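Local coordinates for protein extracellular ligand-binding receptor (Verminephrobacter eiseniae, PDB 4M88) that probably binds an amino acid or a related small solute outside the cell membrane and delivers it to an ABC transporter, at residues R122-E128 / S341-N345. Residues are numbered along the deposited sequence; the frame is centred on the assembly and turned at random.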
loop_
_atom_site.group_PDB
_atom_site.type_symbol
_atom_site.label_atom_id
_atom_site.label_comp_id
_atom_site.label_asym_id
_atom_site.label_seq_id
_atom_site.Cartn_x
_atom_site.Cartn_y
_atom_site.Cartn_z
ATOM N N ARG A 122 6.001 2.963 1.121
ATOM C CA ARG A 122 5.909 1.963 0.061
ATOM C C ARG A 122 6.377 2.557 -1.258
ATOM O O ARG A 122 6.243 3.766 -1.491
ATOM C CB ARG A 122 4.467 1.478 -0.107
ATOM C CG ARG A 122 3.501 2.622 -0.429
ATOM C CD ARG A 122 2.209 2.101 -1.026
ATOM N NE ARG A 122 1.722 0.955 -0.262
ATOM C CZ ARG A 122 1.135 -0.106 -0.805
ATOM N NH1 ARG A 122 0.712 -1.105 -0.035
ATOM N NH2 ARG A 122 0.962 -0.163 -2.121
ATOM N N ALA A 123 6.909 1.706 -2.130
ATOM C CA ALA A 123 7.222 2.129 -3.490
ATOM C C ALA A 123 5.930 2.568 -4.174
ATOM O O ALA A 123 4.831 2.108 -3.820
ATOM C CB ALA A 123 7.869 0.989 -4.267
ATOM N N GLY A 124 6.045 3.459 -5.151
ATOM C CA GLY A 124 4.858 3.948 -5.829
ATOM C C GLY A 124 4.288 2.982 -6.860
ATOM O O GLY A 124 4.993 2.087 -7.336
ATOM N N ASP A 125 3.007 3.166 -7.184
ATOM C CA ASP A 125 2.351 2.417 -8.250
ATOM C C ASP A 125 3.143 2.500 -9.547
ATOM O O ASP A 125 3.182 1.533 -10.306
ATOM C CB ASP A 125 0.924 2.937 -8.484
ATOM C CG ASP A 125 -0.055 2.476 -7.412
ATOM O OD1 ASP A 125 0.388 1.827 -6.441
ATOM O OD2 ASP A 125 -1.266 2.784 -7.545
ATOM N N LYS A 126 3.791 3.637 -9.803
ATOM C CA LYS A 126 4.492 3.794 -11.079
ATOM C C LYS A 126 5.639 2.798 -11.213
ATOM O O LYS A 126 5.800 2.128 -12.244
ATOM C CB LYS A 126 4.995 5.227 -11.252
ATOM C CG LYS A 126 5.735 5.472 -12.562
ATOM C CD LYS A 126 5.953 6.959 -12.811
ATOM C CE LYS A 126 6.886 7.171 -13.997
ATOM N NZ LYS A 126 6.828 8.576 -14.461
ATOM N N GLN A 127 6.434 2.682 -10.159
ATOM C CA GLN A 127 7.546 1.749 -10.190
ATOM C C GLN A 127 7.042 0.318 -10.203
ATOM O O GLN A 127 7.617 -0.536 -10.880
ATOM C CB GLN A 127 8.469 1.957 -9.007
ATOM C CG GLN A 127 9.803 1.264 -9.214
ATOM C CD GLN A 127 10.612 1.192 -7.945
ATOM O OE1 GLN A 127 10.319 1.877 -6.966
ATOM N NE2 GLN A 127 11.640 0.357 -7.954
ATOM N N GLU A 128 5.976 0.042 -9.462
ATOM C CA GLU A 128 5.385 -1.298 -9.506
ATOM C C GLU A 128 4.886 -1.668 -10.906
ATOM O O GLU A 128 5.090 -2.795 -11.373
ATOM C CB GLU A 128 4.250 -1.428 -8.488
ATOM C CG GLU A 128 4.748 -1.298 -7.054
ATOM C CD GLU A 128 3.760 -1.830 -6.028
ATOM O OE1 GLU A 128 2.578 -2.045 -6.387
ATOM O OE2 GLU A 128 4.176 -2.043 -4.865
ATOM N N SER A 341 11.291 4.580 -0.482
ATOM C CA SER A 341 11.597 3.202 -0.859
ATOM C C SER A 341 11.507 2.962 -2.362
ATOM O O SER A 341 10.567 3.413 -3.002
ATOM C CB SER A 341 10.647 2.235 -0.140
ATOM O OG SER A 341 10.862 0.896 -0.575
ATOM N N ARG A 342 12.478 2.235 -2.911
ATOM C CA ARG A 342 12.366 1.717 -4.282
ATOM C C ARG A 342 12.306 0.183 -4.306
ATOM O O ARG A 342 12.563 -0.455 -5.339
ATOM C CB ARG A 342 13.518 2.219 -5.151
ATOM C CG ARG A 342 13.328 3.631 -5.724
ATOM C CD ARG A 342 14.274 3.869 -6.930
ATOM N NE ARG A 342 13.567 3.858 -8.214
ATOM C CZ ARG A 342 13.926 3.138 -9.277
ATOM N NH1 ARG A 342 14.997 2.354 -9.228
ATOM N NH2 ARG A 342 13.210 3.200 -10.393
ATOM N N TYR A 343 11.966 -0.411 -3.168
ATOM C CA TYR A 343 11.825 -1.866 -3.082
ATOM C C TYR A 343 10.574 -2.332 -3.830
ATOM O O TYR A 343 9.466 -1.932 -3.515
ATOM C CB TYR A 343 11.754 -2.321 -1.613
ATOM C CG TYR A 343 11.622 -3.826 -1.422
ATOM C CD1 TYR A 343 12.712 -4.593 -1.038
ATOM C CD2 TYR A 343 10.403 -4.475 -1.616
ATOM C CE1 TYR A 343 12.596 -5.967 -0.863
ATOM C CE2 TYR A 343 10.279 -5.845 -1.449
ATOM C CZ TYR A 343 11.376 -6.582 -1.061
ATOM O OH TYR A 343 11.251 -7.947 -0.899
ATOM N N VAL A 344 10.759 -3.204 -4.815
ATOM C CA VAL A 344 9.627 -3.817 -5.498
ATOM C C VAL A 344 10.003 -5.271 -5.782
ATOM O O VAL A 344 11.096 -5.546 -6.259
ATOM C CB VAL A 344 9.302 -3.075 -6.815
ATOM C CG1 VAL A 344 8.518 -3.962 -7.736
ATOM C CG2 VAL A 344 8.544 -1.774 -6.548
ATOM N N ASN A 345 9.111 -6.204 -5.468
ATOM C CA ASN A 345 9.441 -7.614 -5.633
ATOM C C ASN A 345 8.180 -8.357 -6.062
ATOM O O ASN A 345 7.160 -8.314 -5.376
ATOM C CB ASN A 345 9.973 -8.178 -4.309
ATOM C CG ASN A 345 10.637 -9.539 -4.464
ATOM O OD1 ASN A 345 10.665 -10.122 -5.548
ATOM N ND2 ASN A 345 11.188 -10.046 -3.369
HETATM O O HOH W 1 8.576 5.260 -1.865
HETATM O O HOH W 2 8.670 -0.438 -1.267
#
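Two of the chain crossings between the lobes of this type I periplasmic-binding-protein fold pack side by side here: 122-128 passes from the five-stranded parallel sheet into helix 125-138 of the other lobe, and 341-345 ends the loop that leads from strand 330-332 into strand 345-349 of the mixed sheet. Their position is consistent with the inter-lobe hinge of this family. The contact is mixed, one apolar pair flanked by water and one direct polar link. A123 CB lies 3.6 Å from V344 CG2, which also packs against Q127 CD and the aliphatic E128 CG, each at 3.9 Å. Segment 122-128 has further partners: R122 NH1 forms a salt bridge with E290, and E128 OE2 hydrogen-bonds S231 OG. In an ST turn, S341 OG accepts from Y343 N at 3.1 Å; the same OG donates to water 2, which also accepts from A123 N and donates to Y343 O, while water 1 connects R122 O to S341 N. On the first helical turn, Q127 reaches across with an extended side chain, its NE2 donating to R342 O at 2.9 Å.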